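Local coordinates for protein 11S globulin beta subunit (Cucurbita maxima, PDB 2EVX) that serves as a seed storage protein, a hexameric nutrient reservoir whose subunits are each built from a disulfide-linked acidic and basic chain, at the interface of chains A and B. Sequence-based numbering; all coordinates share one arbitrary frame. Chains: chain A/B, 11S globulin beta subunit.

The interface of chains A and B. Residues chain A 334, 337, 386, 411, 449; chain B 218, 220-222.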
# COMPACT_ATOMS: atom_id res chain seq x y z
N MET A 334 11.19 34.97 -5.04
CA MET A 334 10.27 34.24 -4.17
C MET A 334 9.46 33.18 -4.91
O MET A 334 9.02 33.41 -6.04
CB MET A 334 9.32 35.23 -3.49
CG MET A 334 8.12 34.61 -2.78
SD MET A 334 6.90 35.81 -2.14
CE MET A 334 7.60 36.14 -0.50
N PRO A 337 3.19 31.07 -2.85
CA PRO A 337 2.60 30.12 -1.91
C PRO A 337 2.01 28.93 -2.66
O PRO A 337 1.45 29.07 -3.74
CB PRO A 337 1.54 30.95 -1.19
CG PRO A 337 1.27 32.08 -2.12
CD PRO A 337 2.62 32.41 -2.65
N ILE A 386 5.96 28.99 1.40
CA ILE A 386 6.38 30.19 0.70
C ILE A 386 7.88 30.30 0.87
O ILE A 386 8.41 30.06 1.96
CB ILE A 386 5.72 31.44 1.30
CG1 ILE A 386 4.25 31.49 0.88
CG2 ILE A 386 6.50 32.70 0.91
CD1 ILE A 386 3.49 32.71 1.34
N ALA A 411 -1.52 31.76 -5.57
CA ALA A 411 -1.54 33.07 -6.22
C ALA A 411 -0.76 33.05 -7.54
O ALA A 411 0.39 32.61 -7.57
CB ALA A 411 -0.96 34.12 -5.29
N LEU A 449 8.37 33.88 -8.56
CA LEU A 449 8.07 35.29 -8.70
C LEU A 449 9.36 36.10 -8.73
O LEU A 449 10.24 35.93 -7.88
CB LEU A 449 7.19 35.76 -7.54
CG LEU A 449 5.95 34.91 -7.27
CD1 LEU A 449 5.11 35.56 -6.19
CD2 LEU A 449 5.13 34.75 -8.53
N LEU B 218 2.62 37.75 2.09
CA LEU B 218 1.34 37.69 1.39
C LEU B 218 1.07 38.89 0.50
O LEU B 218 0.36 38.76 -0.50
CB LEU B 218 0.19 37.52 2.38
CG LEU B 218 0.11 36.19 3.14
CD1 LEU B 218 -1.17 36.18 3.94
CD2 LEU B 218 0.13 35.00 2.17
N GLU B 220 3.26 40.46 -1.28
CA GLU B 220 4.04 40.27 -2.50
C GLU B 220 3.42 39.21 -3.39
O GLU B 220 3.09 39.47 -4.55
CB GLU B 220 5.48 39.89 -2.14
CG GLU B 220 6.46 39.90 -3.31
CD GLU B 220 6.35 38.68 -4.23
OE1 GLU B 220 6.96 38.71 -5.32
OE2 GLU B 220 5.67 37.69 -3.87
N ALA B 221 3.29 38.00 -2.85
CA ALA B 221 2.73 36.89 -3.58
C ALA B 221 1.49 37.30 -4.37
O ALA B 221 1.35 36.96 -5.55
CB ALA B 221 2.38 35.76 -2.62
N PHE B 222 0.59 38.03 -3.72
CA PHE B 222 -0.64 38.46 -4.36
C PHE B 222 -0.58 39.86 -4.95
O PHE B 222 -1.42 40.21 -5.78
CB PHE B 222 -1.81 38.40 -3.38
CG PHE B 222 -2.07 37.04 -2.83
CD1 PHE B 222 -1.24 36.51 -1.85
CD2 PHE B 222 -3.14 36.29 -3.29
CE1 PHE B 222 -1.49 35.25 -1.33
CE2 PHE B 222 -3.39 35.02 -2.78
CZ PHE B 222 -2.56 34.50 -1.80
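Helix 215-222 of chain B packs its C-terminal turn against the C-terminal cupin half of chain A, where strands 334-336 and 384-390, A:Pro337 in the break between strands 334-336 and 338-340, and the loop at A:Ala411 form the receiving surface together with strand 448-449. Such subunit contacts are expected in the 11S globulins, two-cupin storage proteins that work as hexamers, and this patch belongs to an interface without exact two-fold symmetry.

B:Ala221 sits in the middle of the helix footprint. Its CB meets the pyrrolidine ring of A:Pro337 at CD, 3.4 Å away, while A:Leu449 brings CD1 to 3.8 Å from the CA of B:Ala221. With its methyl against the proline and its backbone against the leucine, the small alanine side chain probably allows the helix to approach this closely.

Further along, the CB methyl of A:Ala411 stands over the centre of the B:Phe222 ring, 3.7 Å from the ring centroid. This is a CH-pi contact made through the face, with the methyl slightly nearer CE2 and CD2 than CD1. At the far end of the patch, A:Ile386 and B:Leu218 cross at roughly a right angle, CD1 of A:Ile386 and CD2 of B:Leu218 in loose contact.

The acidic side chain B:Glu220 reaches the other way. Its CG lies anti to the backbone N (chi1 -170°), and a bend at chi2 (-77°) turns the carboxylate towards A:Met334 and A:Leu449. The glutamate runs antiparallel to both: OE2 faces the thioether SD of A:Met334 and CD1 of A:Leu449, while OE1 lies towards CB and CD1 of the leucine. The modelled closeness of OE2 to SD is doubtful. An alanine in place of B:Glu220 would probably open a gap beside the methionine sulfur and the leucine methyl, both losing the carboxylate as a packing partner.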